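PDB 1POI: glutaconate CoA-transferase subunit A from Acidaminococcus fermentans, which catalyses, as part of glutaconate CoA-transferase, the transfer of CoA from acetyl-CoA to (R)-2-hydroxyglutarate and related acids such as glutaconate in glutamate degradation. Local coordinates for residues V82-R87 against V266-E271; G24-R29 against N71-N76; T207-E212 against D235-A240; G50-G55 against V104-W109; T187-G192 against T225-P230. All blocks are in the same frame, centred on the assembly; numbering follows the deposited sequence.

How the contacts relate
Along the chain, contacts 2 and 4 come first and cross each other; contacts 3 and 5 do the same later. Contact 1 closes the longest loop, with 3 and 5 nested inside it. Contacts 2 and 4 lie about 8 Å apart (centres) and share the parallel sheet of 52-53 and 73-74. Strand 73-74 leads on to helix 84-92 of contact 1. The centres of contacts 1 and 2 are about 15 Å apart. Contacts 3 and 5, about 13 Å apart (centres), touch through Val209 and Val188. Arg29 of contact 2 touches Ile190 of contact 5. Contact 3 forms one edge of the seven-stranded parallel sheet. Together the contacts tie loops and helices around this sheet.

Contact 1 of 5, residues V82-R87 against V266-E271; sequences VSRRFR and VSKTQE
Arg85 sends CG to the side of its backbone N, then bends at chi2 (11°) and chi3, turning its guanidinium toward 266-271. Gln270 has CG anti to its backbone N (chi1 -164°) and bends at chi2 to bring OE1 to the Arg85 guanidinium. The contact joins the first turn of helix 84-92 to the type I beta turn Val266-Thr269, which links helices 257-266 and 270-282. Arg85 grips Gln270 OE1 side-on with NE and NH2, the NE to OE1 distance being 3.1 Å. Both donors sit above the amide carbonyl plane, and the guanidinium and amide planes are 67° apart. Gln270 OE1 also accepts from Trp89 NE1. Arg85 NH1 donates a hydrogen bond to Ser267 O at 2.8 Å. Arg84 is extended from CG to NE and runs side by side with Lys268. Lys268 CE lies over one face of the Arg84 guanidinium, 3.6 Å above the plane. The like charges come close, with Arg84 NH2 4.1 Å from Lys268 NZ, but Asp264 forms a salt bridge with Arg84 and probably eases the repulsion. A water accepts from Arg84 N and donates to Ser267 OG at 3.1 Å.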
# COMPACT_ATOMS: atom_id res chain seq x y z
N VAL A 82 36.74 -13.37 8.68
CA VAL A 82 37.40 -13.83 7.45
C VAL A 82 37.03 -15.29 7.39
O VAL A 82 37.46 -16.05 8.25
CB VAL A 82 38.94 -13.74 7.57
CG1 VAL A 82 39.60 -14.12 6.25
CG2 VAL A 82 39.36 -12.33 8.01
N SER A 83 36.19 -15.68 6.44
CA SER A 83 35.77 -17.07 6.30
C SER A 83 36.94 -18.01 6.49
O SER A 83 38.03 -17.82 5.94
CB SER A 83 35.10 -17.31 4.95
OG SER A 83 33.90 -16.57 4.86
N ARG A 84 36.69 -19.05 7.28
CA ARG A 84 37.72 -20.00 7.63
C ARG A 84 38.13 -21.02 6.57
O ARG A 84 39.31 -21.20 6.36
CB ARG A 84 37.36 -20.64 8.97
CG ARG A 84 37.05 -19.58 10.03
CD ARG A 84 36.34 -20.14 11.23
NE ARG A 84 35.99 -19.12 12.21
CZ ARG A 84 36.87 -18.41 12.92
NH1 ARG A 84 38.17 -18.61 12.76
NH2 ARG A 84 36.45 -17.51 13.79
N ARG A 85 37.18 -21.68 5.91
CA ARG A 85 37.55 -22.65 4.88
C ARG A 85 38.31 -21.89 3.81
O ARG A 85 39.35 -22.33 3.32
CB ARG A 85 36.31 -23.30 4.26
CG ARG A 85 35.82 -24.60 4.92
CD ARG A 85 36.47 -24.91 6.26
NE ARG A 85 37.77 -25.57 6.13
CZ ARG A 85 38.78 -25.37 6.97
NH1 ARG A 85 38.67 -24.54 8.00
NH2 ARG A 85 39.92 -26.03 6.80
N PHE A 86 37.81 -20.69 3.51
CA PHE A 86 38.38 -19.77 2.53
C PHE A 86 39.85 -19.45 2.86
O PHE A 86 40.73 -19.84 2.12
CB PHE A 86 37.49 -18.50 2.47
CG PHE A 86 38.17 -17.27 1.90
CD1 PHE A 86 38.27 -17.08 0.53
CD2 PHE A 86 38.74 -16.32 2.75
CE1 PHE A 86 38.94 -15.96 0.01
CE2 PHE A 86 39.40 -15.20 2.24
CZ PHE A 86 39.50 -15.03 0.87
N ARG A 87 40.13 -18.82 4.00
CA ARG A 87 41.51 -18.48 4.32
C ARG A 87 42.41 -19.67 4.56
O ARG A 87 43.63 -19.55 4.48
CB ARG A 87 41.59 -17.50 5.50
CG ARG A 87 41.15 -18.06 6.84
CD ARG A 87 42.29 -18.01 7.89
NE ARG A 87 42.74 -16.66 8.22
CZ ARG A 87 42.07 -15.80 9.00
NH1 ARG A 87 40.90 -16.13 9.54
NH2 ARG A 87 42.60 -14.60 9.28
N VAL A 266 32.38 -24.27 13.83
CA VAL A 266 32.45 -25.50 13.07
C VAL A 266 33.50 -25.41 11.94
O VAL A 266 34.40 -26.25 11.84
CB VAL A 266 31.09 -25.81 12.47
CG1 VAL A 266 31.22 -26.75 11.33
CG2 VAL A 266 30.18 -26.39 13.53
N SER A 267 33.43 -24.36 11.13
CA SER A 267 34.37 -24.17 10.03
C SER A 267 35.81 -23.86 10.42
O SER A 267 36.58 -23.41 9.56
CB SER A 267 33.88 -23.03 9.13
OG SER A 267 33.89 -21.79 9.85
N LYS A 268 36.18 -24.00 11.70
CA LYS A 268 37.57 -23.70 12.08
C LYS A 268 38.48 -24.86 11.74
O LYS A 268 39.70 -24.75 11.88
CB LYS A 268 37.71 -23.36 13.57
CG LYS A 268 36.89 -22.18 14.00
CD LYS A 268 37.23 -21.71 15.40
CE LYS A 268 36.24 -20.61 15.84
NZ LYS A 268 36.60 -19.94 17.11
N THR A 269 37.87 -26.00 11.40
CA THR A 269 38.61 -27.18 11.00
C THR A 269 37.79 -27.96 9.98
O THR A 269 36.56 -28.07 10.07
CB THR A 269 38.92 -28.14 12.18
OG1 THR A 269 37.71 -28.81 12.58
CG2 THR A 269 39.53 -27.42 13.37
N GLN A 270 38.51 -28.57 9.05
CA GLN A 270 37.93 -29.38 7.99
C GLN A 270 37.08 -30.53 8.53
O GLN A 270 36.07 -30.90 7.92
CB GLN A 270 39.06 -29.94 7.14
CG GLN A 270 38.61 -30.48 5.81
CD GLN A 270 38.04 -29.40 4.94
OE1 GLN A 270 38.59 -28.29 4.87
NE2 GLN A 270 36.92 -29.70 4.30
N GLU A 271 37.49 -31.08 9.67
CA GLU A 271 36.79 -32.19 10.32
C GLU A 271 35.43 -31.76 10.81
O GLU A 271 34.40 -32.40 10.51
CB GLU A 271 37.56 -32.69 11.54
CG GLU A 271 38.96 -33.21 11.30
CD GLU A 271 39.45 -34.06 12.47
OE1 GLU A 271 38.66 -34.29 13.42
OE2 GLU A 271 40.62 -34.52 12.44
O HOH W 1 33.61 -19.55 7.79

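Contact 2 of 5, residues G24-R29 against N71-N76; sequences GFTTDR and NCYTAN
Gly24 starts the loop that follows strand 19-22, with its N hydrogen-bonded to Asp197 OD1. Phe25 opens a type II' beta turn that runs to Asp28. The turn is closed by two backbone hydrogen bonds, Phe25 N to Asp28 O and Asp28 N to Phe25 O, the latter 2.6 Å long. The Phe25 ring packs on Phe195 and Tyr106. Thr26 has the largest share of the contact. Its OG1 takes the crowded position between the backbone N and the carbonyl carbon (chi1 61°), which puts CG2 beside the N. That methyl meets the edge of the Tyr73 ring, with CG2 3.5 Å from CE1, and the two side chains cross at about a right angle. The same CG2 is 3.8 Å from Ala75 O. Tyr73 OH is hydrogen-bonded to Ser77 OG. Thr26 O is linked through a water, which donates to it and to Asn76 OD1, 2.6 Å from that amide oxygen. Thr27 has the same rotamer as Thr26, and its CG2 lies 3.8 Å from Asn76 OD1. Arg29 forms a salt bridge with Asp197. The arrangement is a type II' turn after strand 19-22, packed on the weakly bonded strand 73-74 and the residues that follow it.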
# COMPACT_ATOMS: atom_id res chain seq x y z
N GLY A 24 22.95 -11.77 -3.59
CA GLY A 24 23.01 -11.41 -2.18
C GLY A 24 24.29 -10.75 -1.74
O GLY A 24 25.27 -10.76 -2.47
N PHE A 25 24.28 -10.19 -0.53
CA PHE A 25 25.43 -9.49 0.05
C PHE A 25 25.67 -10.10 1.42
O PHE A 25 24.81 -10.01 2.28
CB PHE A 25 25.09 -8.01 0.20
CG PHE A 25 26.29 -7.11 0.40
CD1 PHE A 25 26.95 -7.05 1.62
CD2 PHE A 25 26.75 -6.31 -0.64
CE1 PHE A 25 28.04 -6.21 1.81
CE2 PHE A 25 27.84 -5.46 -0.46
CZ PHE A 25 28.48 -5.42 0.76
N THR A 26 26.87 -10.67 1.62
CA THR A 26 27.30 -11.33 2.86
C THR A 26 26.23 -12.09 3.67
O THR A 26 25.91 -13.24 3.32
CB THR A 26 28.20 -10.41 3.74
OG1 THR A 26 27.48 -9.24 4.12
CG2 THR A 26 29.42 -9.98 2.95
N THR A 27 25.72 -11.52 4.75
CA THR A 27 24.66 -12.21 5.51
C THR A 27 23.28 -11.69 5.13
O THR A 27 22.32 -11.89 5.87
CB THR A 27 24.80 -12.06 7.03
OG1 THR A 27 24.66 -10.67 7.39
CG2 THR A 27 26.13 -12.57 7.50
N ASP A 28 23.18 -11.03 3.98
CA ASP A 28 21.90 -10.49 3.52
C ASP A 28 21.50 -11.09 2.15
O ASP A 28 22.25 -10.97 1.18
CB ASP A 28 21.95 -8.95 3.46
CG ASP A 28 20.56 -8.30 3.21
OD1 ASP A 28 19.57 -9.01 2.89
OD2 ASP A 28 20.46 -7.06 3.35
N ARG A 29 20.34 -11.74 2.11
CA ARG A 29 19.80 -12.35 0.89
C ARG A 29 20.71 -13.23 0.00
O ARG A 29 20.77 -13.02 -1.21
CB ARG A 29 19.08 -11.29 0.04
CG ARG A 29 17.67 -11.74 -0.47
CD ARG A 29 17.03 -10.73 -1.41
NE ARG A 29 17.94 -10.39 -2.50
CZ ARG A 29 18.56 -9.21 -2.59
NH1 ARG A 29 18.33 -8.28 -1.69
NH2 ARG A 29 19.55 -9.03 -3.45
N ASN A 71 38.25 -12.81 -6.15
CA ASN A 71 37.93 -12.25 -4.85
C ASN A 71 38.12 -10.77 -4.53
O ASN A 71 39.12 -10.13 -4.94
CB ASN A 71 38.72 -13.07 -3.82
CG ASN A 71 38.31 -12.78 -2.41
OD1 ASN A 71 37.24 -13.24 -1.98
ND2 ASN A 71 39.12 -12.01 -1.70
N CYS A 72 37.19 -10.27 -3.70
CA CYS A 72 37.22 -8.89 -3.21
C CYS A 72 37.04 -8.85 -1.69
O CYS A 72 37.72 -8.09 -1.02
CB CYS A 72 36.19 -8.00 -3.91
SG CYS A 72 34.44 -8.42 -3.67
N TYR A 73 36.21 -9.76 -1.17
CA TYR A 73 35.91 -9.84 0.26
C TYR A 73 35.14 -11.13 0.58
O TYR A 73 34.14 -11.44 -0.10
CB TYR A 73 35.07 -8.60 0.66
CG TYR A 73 34.51 -8.61 2.06
CD1 TYR A 73 33.27 -9.20 2.33
CD2 TYR A 73 35.22 -8.06 3.12
CE1 TYR A 73 32.76 -9.27 3.62
CE2 TYR A 73 34.73 -8.11 4.42
CZ TYR A 73 33.50 -8.72 4.66
OH TYR A 73 33.04 -8.81 5.96
N THR A 74 35.58 -11.86 1.61
CA THR A 74 34.89 -13.10 2.02
C THR A 74 34.79 -13.25 3.54
O THR A 74 35.75 -13.65 4.19
CB THR A 74 35.57 -14.37 1.46
OG1 THR A 74 36.07 -14.09 0.15
CG2 THR A 74 34.58 -15.51 1.36
N ALA A 75 33.60 -13.01 4.09
CA ALA A 75 33.38 -13.10 5.54
C ALA A 75 31.91 -13.14 5.85
O ALA A 75 31.13 -12.47 5.21
CB ALA A 75 33.97 -11.89 6.23
N ASN A 76 31.53 -13.94 6.84
CA ASN A 76 30.14 -13.98 7.24
C ASN A 76 30.08 -12.77 8.21
O ASN A 76 30.01 -12.93 9.43
CB ASN A 76 29.83 -15.31 7.92
CG ASN A 76 28.79 -16.12 7.16
OD1 ASN A 76 28.04 -15.59 6.34
ND2 ASN A 76 28.75 -17.41 7.43
O HOH W 2 26.01 -15.66 4.69

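Contact 3 of 5, residues T207-E212 against D235-A240; sequences TIVTCE and DAVVLA
Val209 lies mid-strand, and its side chain shows how the two strands pack. CB is 4.0 Å from Ala236 O. CG1 takes the crowded position between the backbone N and the carbonyl carbon (chi1 64°), where it meets Ala236 O and lies 3.5 Å from Val237 CG2. The two valines stand side by side and point the same way. CG2, anti to the backbone N, instead packs on Val188. Cys211 follows on the same face, its SG 4.2 Å from Val237 CG1. Ile208 and Thr210 point to the other face with Ala236 and Val238, and Ile208 CG2 rests 3.9 Å from Ala236 CB. Helix 6-13 covers Ala236 and Val238 on that face. Between the strands, Val209 N reaches Ala236 O at 2.8 Å, nearly along the C=O axis. Val238 N returns the bond to Val209 O, and Cys211 N and Ala240 N continue the alternation. At the start Thr207 O accepts from both Asp235 N and Ala236 N. Asp235 OD2 uses its anti lone pair to take Thr207 N at 3.0 Å, so this side chain extends the pairing by one bond. Glu212, where the chain turns a corner, hydrogen-bonds to Tyr253 and His178. Strand 236-239 is thus the last strand, within this chain, of a seven-stranded parallel sheet, joined in register to 206-211, as in a Rossmann-like alpha/beta fold.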
# COMPACT_ATOMS: atom_id res chain seq x y z
N THR A 207 19.68 -18.32 -15.89
CA THR A 207 19.38 -17.73 -14.58
C THR A 207 18.40 -18.54 -13.76
O THR A 207 17.32 -18.90 -14.25
CB THR A 207 18.84 -16.28 -14.67
OG1 THR A 207 19.86 -15.41 -15.17
CG2 THR A 207 18.44 -15.77 -13.29
N ILE A 208 18.79 -18.84 -12.52
CA ILE A 208 17.90 -19.58 -11.62
C ILE A 208 17.48 -18.66 -10.48
O ILE A 208 18.34 -18.01 -9.83
CB ILE A 208 18.57 -20.86 -11.04
CG1 ILE A 208 19.07 -21.75 -12.19
CG2 ILE A 208 17.53 -21.66 -10.22
CD1 ILE A 208 20.15 -22.71 -11.79
N VAL A 209 16.17 -18.57 -10.26
CA VAL A 209 15.65 -17.72 -9.21
C VAL A 209 14.92 -18.51 -8.10
O VAL A 209 13.91 -19.19 -8.36
CB VAL A 209 14.70 -16.62 -9.81
CG1 VAL A 209 13.48 -17.26 -10.45
CG2 VAL A 209 14.24 -15.63 -8.73
N THR A 210 15.47 -18.53 -6.89
CA THR A 210 14.76 -19.21 -5.79
C THR A 210 13.94 -18.08 -5.15
O THR A 210 14.46 -16.96 -4.96
CB THR A 210 15.69 -19.84 -4.74
OG1 THR A 210 16.70 -18.90 -4.36
CG2 THR A 210 16.34 -21.10 -5.28
N CYS A 211 12.67 -18.35 -4.86
CA CYS A 211 11.80 -17.34 -4.28
C CYS A 211 10.95 -17.83 -3.09
O CYS A 211 10.59 -18.99 -2.99
CB CYS A 211 10.91 -16.83 -5.38
SG CYS A 211 9.75 -18.05 -5.89
N GLU A 212 10.60 -16.91 -2.19
CA GLU A 212 9.81 -17.21 -1.00
C GLU A 212 8.41 -17.58 -1.39
O GLU A 212 7.75 -18.35 -0.72
CB GLU A 212 9.76 -15.99 -0.10
CG GLU A 212 11.10 -15.53 0.40
CD GLU A 212 11.64 -16.43 1.49
OE1 GLU A 212 10.85 -17.20 2.06
OE2 GLU A 212 12.84 -16.36 1.78
N ASP A 235 15.18 -18.42 -16.31
CA ASP A 235 14.92 -19.79 -16.79
C ASP A 235 14.25 -20.75 -15.83
O ASP A 235 13.37 -21.51 -16.24
CB ASP A 235 16.21 -20.41 -17.27
CG ASP A 235 16.80 -19.64 -18.36
OD1 ASP A 235 16.22 -19.74 -19.47
OD2 ASP A 235 17.78 -18.90 -18.11
N ALA A 236 14.72 -20.77 -14.58
CA ALA A 236 14.14 -21.65 -13.54
C ALA A 236 13.63 -20.89 -12.31
O ALA A 236 14.39 -20.13 -11.69
CB ALA A 236 15.16 -22.70 -13.10
N VAL A 237 12.36 -21.07 -11.98
CA VAL A 237 11.72 -20.47 -10.81
C VAL A 237 11.47 -21.59 -9.82
O VAL A 237 10.79 -22.57 -10.14
CB VAL A 237 10.36 -19.80 -11.12
CG1 VAL A 237 9.67 -19.43 -9.83
CG2 VAL A 237 10.55 -18.54 -11.92
N VAL A 238 12.03 -21.47 -8.62
CA VAL A 238 11.88 -22.49 -7.58
C VAL A 238 11.33 -21.93 -6.25
O VAL A 238 11.88 -20.99 -5.68
CB VAL A 238 13.25 -23.18 -7.27
CG1 VAL A 238 13.06 -24.34 -6.33
CG2 VAL A 238 13.94 -23.63 -8.56
N LEU A 239 10.25 -22.52 -5.75
CA LEU A 239 9.66 -22.07 -4.48
C LEU A 239 10.52 -22.58 -3.33
O LEU A 239 10.62 -23.77 -3.12
CB LEU A 239 8.22 -22.60 -4.33
CG LEU A 239 7.37 -22.06 -3.17
CD1 LEU A 239 7.50 -20.55 -3.07
CD2 LEU A 239 5.90 -22.43 -3.35
N ALA A 240 11.19 -21.68 -2.62
CA ALA A 240 12.03 -22.06 -1.50
C ALA A 240 11.94 -21.10 -0.32
O ALA A 240 12.75 -20.16 -0.21
CB ALA A 240 13.44 -22.20 -1.94

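Contact 4 of 5, residues G50-G55 against V104-W109; sequences GGAAGG and VIYMMW
Three side chains of helix 102-114 converge on Gly51. Tyr106 has CG anti to the carbonyl carbon, beside the backbone N (chi1 -84°). This carries OH out to Ala52 N, which donates to it at 3.1 Å in a nearly straight bond of 165°. The donor lies at the ring edge, near its plane. Gln196 OE1 is hydrogen-bonded to the same OH, so the phenol oxygen has two polar partners and its rotation is probably fixed. Trp109 keeps its CG on the same side as Tyr106, beside the backbone N. A chi2 of -38° swings the six-membered end of the indole toward the glycines. CZ3 reaches Gly51 CA at 3.8 Å, and CH2 has Gly50 O at the ring edge. The helix therefore packs on the segment that leads from strand 46-49 of the large parallel sheet to strand 52-53, where Ala52 centres an inverse gamma turn. Gly51, with positive phi and no side chain, lets the indole come this close to its CA. Ile105 sets CG2 anti to its backbone N, and this methyl lies 3.8 Å from Gly51 CA. The same CG2 sits over one face of the Trp109 indole, offset toward the rim. In turn Trp109 CZ3 lies 4.0 Å above the Tyr106 ring plane, also offset toward the rim.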
# COMPACT_ATOMS: atom_id res chain seq x y z
N GLY A 50 33.38 -13.60 -6.39
CA GLY A 50 32.72 -13.69 -5.11
C GLY A 50 31.77 -12.54 -4.80
O GLY A 50 30.61 -12.77 -4.45
N GLY A 51 32.22 -11.31 -5.03
CA GLY A 51 31.42 -10.15 -4.71
C GLY A 51 31.56 -10.05 -3.21
O GLY A 51 32.62 -10.41 -2.68
N ALA A 52 30.55 -9.55 -2.51
CA ALA A 52 30.60 -9.49 -1.04
C ALA A 52 30.14 -10.88 -0.62
O ALA A 52 28.94 -11.11 -0.38
CB ALA A 52 29.68 -8.43 -0.52
N ALA A 53 31.10 -11.79 -0.57
CA ALA A 53 30.85 -13.19 -0.26
C ALA A 53 30.75 -13.58 1.21
O ALA A 53 31.45 -13.06 2.07
CB ALA A 53 31.90 -14.05 -0.96
N GLY A 54 29.92 -14.58 1.46
CA GLY A 54 29.74 -15.05 2.82
C GLY A 54 29.95 -16.54 3.00
O GLY A 54 30.82 -17.14 2.40
N GLY A 55 29.07 -17.15 3.78
CA GLY A 55 29.22 -18.57 4.04
C GLY A 55 29.00 -19.40 2.80
O GLY A 55 29.45 -20.54 2.73
N VAL A 104 35.56 -2.74 -8.31
CA VAL A 104 35.79 -3.31 -9.63
C VAL A 104 34.91 -4.54 -9.87
O VAL A 104 34.34 -4.67 -10.94
CB VAL A 104 37.27 -3.64 -9.84
CG1 VAL A 104 37.49 -4.45 -11.11
CG2 VAL A 104 38.06 -2.38 -9.92
N ILE A 105 34.76 -5.40 -8.87
CA ILE A 105 33.91 -6.58 -9.03
C ILE A 105 32.45 -6.22 -9.32
O ILE A 105 31.82 -6.79 -10.21
CB ILE A 105 33.97 -7.47 -7.78
CG1 ILE A 105 35.37 -8.07 -7.62
CG2 ILE A 105 32.89 -8.59 -7.86
CD1 ILE A 105 35.57 -9.36 -8.36
N TYR A 106 31.88 -5.31 -8.55
CA TYR A 106 30.49 -4.93 -8.79
C TYR A 106 30.39 -4.22 -10.14
O TYR A 106 29.40 -4.36 -10.84
CB TYR A 106 29.92 -4.12 -7.60
CG TYR A 106 29.41 -5.04 -6.51
CD1 TYR A 106 28.15 -5.60 -6.60
CD2 TYR A 106 30.25 -5.47 -5.48
CE1 TYR A 106 27.73 -6.57 -5.71
CE2 TYR A 106 29.85 -6.45 -4.57
CZ TYR A 106 28.59 -7.00 -4.70
OH TYR A 106 28.19 -8.03 -3.86
N MET A 107 31.45 -3.51 -10.52
CA MET A 107 31.47 -2.87 -11.84
C MET A 107 31.48 -3.97 -12.92
O MET A 107 30.58 -4.04 -13.76
CB MET A 107 32.69 -1.95 -12.01
CG MET A 107 32.72 -0.76 -11.08
SD MET A 107 31.90 0.77 -11.61
CE MET A 107 30.51 0.18 -12.56
N MET A 108 32.48 -4.85 -12.87
CA MET A 108 32.62 -5.95 -13.83
C MET A 108 31.29 -6.60 -14.15
O MET A 108 30.95 -6.79 -15.31
CB MET A 108 33.62 -6.98 -13.31
CG MET A 108 35.05 -6.45 -13.27
SD MET A 108 36.25 -7.56 -12.55
CE MET A 108 35.80 -9.07 -13.27
N TRP A 109 30.53 -6.93 -13.12
CA TRP A 109 29.24 -7.54 -13.32
C TRP A 109 28.33 -6.52 -13.99
O TRP A 109 27.57 -6.86 -14.90
CB TRP A 109 28.63 -7.95 -11.98
CG TRP A 109 28.98 -9.33 -11.48
CD1 TRP A 109 29.11 -10.45 -12.24
CD2 TRP A 109 29.08 -9.75 -10.11
NE1 TRP A 109 29.27 -11.55 -11.43
CE2 TRP A 109 29.25 -11.15 -10.12
CE3 TRP A 109 29.03 -9.09 -8.88
CZ2 TRP A 109 29.38 -11.90 -8.94
CZ3 TRP A 109 29.16 -9.84 -7.71
CH2 TRP A 109 29.32 -11.23 -7.75

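Contact 5 of 5, residues T187-G192 against T225-P230; sequences TVRIWG and TKNDIP
A classic beta bulge joins strand 188-189 to the loop between helix 217-221 and strand 236-239: Asp228 and Ile229 both face Val188. Val188 N donates to Ile229 O at 3.1 Å. Val188 O takes Asp228 N at 2.8 Å, nearly along the C=O axis, and a weak bond from Ile229 N. The Val188 and Ile229 side chains lie side by side, with CB 4.0 Å from CB. Asp228 CG is anti to its carbonyl carbon (chi1 -60°), which brings OD1 to Ile190 N at 3.0 Å, the donor lying above the carboxylate plane. Its OD2 forms a salt bridge with Lys194. Arg189 is extended from CG to NE. NE points in the guanidinium plane straight at Asn227 OD1, 3.0 Å away, and the guanidinium and amide are nearly coplanar. Lys226 lays its chain over one guanidinium face, with CD 4.1 Å above the plane, while its NZ goes to Asp223. Asn227 ND2 hydrogen-bonds to Ile220 O and to the backbone of a neighbouring chain of another protein. Thr187 CG2 rests 3.4 Å from Ile229 O. The arrangement is that of a single antiparallel bridge on the edge strand 188-189 of a small mixed sheet.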
# COMPACT_ATOMS: atom_id res chain seq x y z
N THR A 187 8.93 -13.50 -13.94
CA THR A 187 8.99 -12.12 -13.45
C THR A 187 9.36 -12.19 -11.95
O THR A 187 8.71 -12.89 -11.16
CB THR A 187 7.67 -11.37 -13.63
OG1 THR A 187 7.07 -11.73 -14.89
CG2 THR A 187 7.92 -9.89 -13.64
N VAL A 188 10.41 -11.44 -11.60
CA VAL A 188 10.97 -11.41 -10.26
C VAL A 188 10.87 -10.08 -9.51
O VAL A 188 11.22 -9.02 -10.05
CB VAL A 188 12.45 -11.82 -10.32
CG1 VAL A 188 13.14 -11.63 -8.99
CG2 VAL A 188 12.55 -13.24 -10.79
N ARG A 189 10.44 -10.18 -8.25
CA ARG A 189 10.28 -9.04 -7.33
C ARG A 189 11.24 -9.18 -6.16
O ARG A 189 11.10 -10.11 -5.36
CB ARG A 189 8.86 -9.04 -6.75
CG ARG A 189 7.99 -7.86 -7.14
CD ARG A 189 6.57 -8.05 -6.62
NE ARG A 189 5.57 -7.39 -7.46
CZ ARG A 189 4.29 -7.19 -7.13
NH1 ARG A 189 3.83 -7.59 -5.95
NH2 ARG A 189 3.45 -6.65 -8.00
N ILE A 190 12.23 -8.30 -6.07
CA ILE A 190 13.18 -8.27 -4.97
C ILE A 190 12.94 -6.99 -4.11
O ILE A 190 13.27 -5.88 -4.56
CB ILE A 190 14.62 -8.17 -5.47
CG1 ILE A 190 14.99 -9.36 -6.35
CG2 ILE A 190 15.58 -8.01 -4.28
CD1 ILE A 190 16.43 -9.26 -6.90
N TRP A 191 12.36 -7.12 -2.92
CA TRP A 191 12.14 -5.97 -2.04
C TRP A 191 13.49 -5.50 -1.42
O TRP A 191 14.34 -6.32 -1.08
CB TRP A 191 11.23 -6.35 -0.90
CG TRP A 191 10.01 -7.13 -1.27
CD1 TRP A 191 9.40 -7.20 -2.49
CD2 TRP A 191 9.21 -7.91 -0.37
NE1 TRP A 191 8.25 -7.98 -2.41
CE2 TRP A 191 8.12 -8.43 -1.12
CE3 TRP A 191 9.30 -8.23 0.98
CZ2 TRP A 191 7.13 -9.24 -0.55
CZ3 TRP A 191 8.33 -9.04 1.54
CH2 TRP A 191 7.25 -9.53 0.77
N GLY A 192 13.68 -4.20 -1.25
CA GLY A 192 14.93 -3.73 -0.69
C GLY A 192 16.03 -3.70 -1.73
O GLY A 192 15.76 -3.93 -2.89
N THR A 225 5.67 -1.30 -11.27
CA THR A 225 6.77 -0.61 -10.57
C THR A 225 7.57 -1.45 -9.58
O THR A 225 8.74 -1.15 -9.30
CB THR A 225 6.28 0.72 -9.87
OG1 THR A 225 5.38 0.41 -8.78
CG2 THR A 225 5.55 1.63 -10.87
N LYS A 226 6.98 -2.52 -9.06
CA LYS A 226 7.68 -3.34 -8.09
C LYS A 226 8.54 -4.47 -8.69
O LYS A 226 9.30 -5.12 -7.98
CB LYS A 226 6.68 -3.94 -7.11
CG LYS A 226 6.08 -2.94 -6.16
CD LYS A 226 4.67 -3.38 -5.74
CE LYS A 226 4.16 -2.63 -4.50
NZ LYS A 226 4.23 -1.13 -4.60
N ASN A 227 8.42 -4.71 -9.99
CA ASN A 227 9.17 -5.80 -10.59
C ASN A 227 10.61 -5.38 -10.93
O ASN A 227 10.85 -4.26 -11.40
CB ASN A 227 8.40 -6.33 -11.77
CG ASN A 227 6.95 -6.61 -11.41
OD1 ASN A 227 6.62 -6.79 -10.25
ND2 ASN A 227 6.08 -6.61 -12.40
N ASP A 228 11.57 -6.27 -10.67
CA ASP A 228 12.97 -5.96 -10.91
C ASP A 228 13.63 -6.67 -12.10
O ASP A 228 14.72 -6.27 -12.55
CB ASP A 228 13.76 -6.25 -9.65
CG ASP A 228 13.30 -5.44 -8.47
OD1 ASP A 228 12.33 -5.83 -7.80
OD2 ASP A 228 13.93 -4.41 -8.22
N ILE A 229 13.01 -7.78 -12.53
CA ILE A 229 13.51 -8.56 -13.65
C ILE A 229 12.34 -9.10 -14.47
O ILE A 229 11.34 -9.56 -13.89
CB ILE A 229 14.39 -9.74 -13.19
CG1 ILE A 229 15.57 -9.25 -12.36
CG2 ILE A 229 14.96 -10.48 -14.41
CD1 ILE A 229 16.10 -10.33 -11.46
N PRO A 230 12.42 -8.99 -15.81
CA PRO A 230 11.41 -9.45 -16.78
C PRO A 230 11.57 -10.95 -16.93
O PRO A 230 12.70 -11.44 -16.92
CB PRO A 230 11.85 -8.79 -18.08
CG PRO A 230 12.91 -7.78 -17.68
CD PRO A 230 13.56 -8.37 -16.51